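Flagellar brake protein YcgR (Klebsiella pneumoniae, PDB 5KEC) probably activates transcription of type 3 fimbriae genes for biofilm formation, binding DNA in response to the second messenger c-di-GMP. Local coordinates at residues 37-42 with 53-58. Sequence-based numbering, arbitrary orientation.
Sequences TSIITQ and IQTHRK
Ile-53 meets the end of segment 37-42 in two places. Its CG2 lies 4.0 Å from Gln-42 O, and its CB is 4.3 Å from Thr-41 CG2. The buried Ile-53 side chain also packs on Ile-32, Tyr-96 and Phe-98. Gln-54 is joined through a water. Its backbone N donates to this water at 2.8 Å, and the water donates to Gln-42 O at 2.7 Å. The water also hydrogen-bonds Thr-41 OG1, which stands anti to the backbone N (chi1 -174°). Strands 37-46 and 50-55 form an antiparallel β-hairpin in the N-terminal YcgR-like domain. Over these segments they diverge: the axes of 37-42 and 53-55 run at 129°, well short of antiparallel. Further along, Thr-55 receives the tip of Ile-39. CD1 of Ile-39 sits 3.5 Å from Thr-55 OG1 and also touches its CB. The same OG1 accepts from Arg-57 N at 3.1 Å, forming an ST turn where the strand ends. The side chain of Arg-57 starts out toward 37-42. Its CG lies 4.2 Å from Ile-39 CG2. Its NH2 is 4.3 Å from Thr-37 CG2, the methyl meeting the guanidinium obliquely. The side chain of Thr-37 is about 6 Å from that of Arg-114, which binds c-di-GMP; this model is the apo form.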
loop_
_atom_site.group_PDB
_atom_site.type_symbol
_atom_site.label_atom_id
_atom_site.label_comp_id
_atom_site.label_asym_id
_atom_site.label_seq_id
_atom_site.Cartn_x
_atom_site.Cartn_y
_atom_site.Cartn_z
ATOM N N THR B 37 1.015 -3.476 8.152
ATOM C CA THR B 37 0.992 -4.880 8.525
ATOM C C THR B 37 0.977 -5.835 7.342
ATOM O O THR B 37 0.454 -5.528 6.275
ATOM C CB THR B 37 -0.233 -5.170 9.414
ATOM O OG1 THR B 37 -0.231 -4.273 10.533
ATOM C CG2 THR B 37 -0.220 -6.610 9.915
ATOM N N SER B 38 1.559 -7.005 7.560
ATOM C CA SER B 38 1.534 -8.084 6.592
ATOM C C SER B 38 1.285 -9.371 7.349
ATOM O O SER B 38 1.950 -9.653 8.346
ATOM C CB SER B 38 2.866 -8.162 5.850
ATOM O OG SER B 38 3.039 -9.428 5.249
ATOM N N ILE B 39 0.309 -10.149 6.898
ATOM C CA ILE B 39 0.095 -11.456 7.500
ATOM C C ILE B 39 0.183 -12.549 6.443
ATOM O O ILE B 39 -0.125 -12.328 5.275
ATOM C CB ILE B 39 -1.247 -11.541 8.258
ATOM C CG1 ILE B 39 -2.395 -11.834 7.297
ATOM C CG2 ILE B 39 -1.506 -10.256 9.038
ATOM C CD1 ILE B 39 -3.739 -11.899 7.976
ATOM N N ILE B 40 0.638 -13.722 6.859
ATOM C CA ILE B 40 0.672 -14.872 5.976
ATOM C C ILE B 40 -0.366 -15.862 6.460
ATOM O O ILE B 40 -0.456 -16.146 7.659
ATOM C CB ILE B 40 2.039 -15.567 6.000
ATOM C CG1 ILE B 40 3.149 -14.593 5.609
ATOM C CG2 ILE B 40 2.034 -16.784 5.075
ATOM C CD1 ILE B 40 3.131 -14.196 4.162
ATOM N N THR B 41 -1.150 -16.384 5.525
ATOM C CA THR B 41 -2.131 -17.403 5.835
ATOM C C THR B 41 -2.346 -18.263 4.594
ATOM O O THR B 41 -1.493 -18.295 3.706
ATOM C CB THR B 41 -3.453 -16.763 6.320
ATOM O OG1 THR B 41 -4.362 -17.784 6.748
ATOM C CG2 THR B 41 -4.090 -15.926 5.209
ATOM N N GLN B 42 -3.460 -18.982 4.541
ATOM C CA GLN B 42 -3.813 -19.764 3.359
ATOM C C GLN B 42 -5.209 -19.377 2.896
ATOM O O GLN B 42 -6.021 -18.889 3.684
ATOM C CB GLN B 42 -3.778 -21.269 3.645
ATOM C CG GLN B 42 -2.478 -21.975 3.276
ATOM C CD GLN B 42 -1.355 -21.697 4.258
ATOM O OE1 GLN B 42 -1.578 -21.158 5.342
ATOM N NE2 GLN B 42 -0.137 -22.061 3.878
ATOM N N ILE B 53 -10.322 -15.786 3.106
ATOM C CA ILE B 53 -9.241 -16.017 4.045
ATOM C C ILE B 53 -9.810 -15.817 5.442
ATOM O O ILE B 53 -10.872 -15.215 5.603
ATOM C CB ILE B 53 -8.056 -15.070 3.799
ATOM C CG1 ILE B 53 -8.503 -13.614 3.895
ATOM C CG2 ILE B 53 -7.406 -15.355 2.439
ATOM C CD1 ILE B 53 -8.259 -12.998 5.253
ATOM N N GLN B 54 -9.112 -16.334 6.448
ATOM C CA GLN B 54 -9.562 -16.221 7.827
ATOM C C GLN B 54 -8.441 -15.690 8.691
ATOM O O GLN B 54 -7.286 -16.106 8.558
ATOM C CB GLN B 54 -10.044 -17.580 8.352
ATOM C CG GLN B 54 -11.277 -18.127 7.623
ATOM C CD GLN B 54 -11.529 -19.595 7.929
ATOM O OE1 GLN B 54 -11.091 -20.106 8.957
ATOM N NE2 GLN B 54 -12.219 -20.284 7.027
ATOM N N THR B 55 -8.784 -14.766 9.580
ATOM C CA THR B 55 -7.802 -14.141 10.445
ATOM C C THR B 55 -8.500 -13.381 11.563
ATOM O O THR B 55 -9.627 -12.926 11.401
ATOM C CB THR B 55 -6.910 -13.167 9.651
ATOM O OG1 THR B 55 -6.024 -12.486 10.546
ATOM C CG2 THR B 55 -7.762 -12.143 8.925
ATOM N N HIS B 56 -7.835 -13.249 12.702
ATOM C CA HIS B 56 -8.399 -12.478 13.803
ATOM C C HIS B 56 -8.188 -10.979 13.604
ATOM O O HIS B 56 -8.829 -10.165 14.264
ATOM C CB HIS B 56 -7.821 -12.936 15.147
ATOM C CG HIS B 56 -8.424 -14.206 15.661
ATOM N ND1 HIS B 56 -7.935 -15.452 15.330
ATOM C CD2 HIS B 56 -9.484 -14.425 16.478
ATOM C CE1 HIS B 56 -8.663 -16.381 15.923
ATOM N NE2 HIS B 56 -9.609 -15.784 16.626
ATOM N N ARG B 57 -7.296 -10.618 12.685
ATOM C CA ARG B 57 -6.968 -9.214 12.451
ATOM C C ARG B 57 -8.114 -8.457 11.776
ATOM O O ARG B 57 -8.917 -9.040 11.043
ATOM C CB ARG B 57 -5.704 -9.092 11.598
ATOM C CG ARG B 57 -4.677 -10.183 11.840
ATOM C CD ARG B 57 -3.993 -10.037 13.183
ATOM N NE ARG B 57 -3.117 -8.872 13.224
ATOM C CZ ARG B 57 -2.058 -8.764 14.019
ATOM N NH1 ARG B 57 -1.734 -9.757 14.836
ATOM N NH2 ARG B 57 -1.317 -7.665 13.990
ATOM N N LYS B 58 -8.186 -7.156 12.034
ATOM C CA LYS B 58 -9.141 -6.299 11.341
ATOM C C LYS B 58 -8.493 -5.769 10.068
ATOM O O LYS B 58 -7.378 -5.244 10.100
ATOM C CB LYS B 58 -9.585 -5.128 12.227
ATOM C CG LYS B 58 -10.531 -5.492 13.370
ATOM C CD LYS B 58 -9.807 -6.189 14.513
ATOM C CE LYS B 58 -10.537 -5.984 15.836
ATOM N NZ LYS B 58 -11.965 -6.407 15.768
HETATM O O HOH W 1 -6.877 -17.944 6.059
#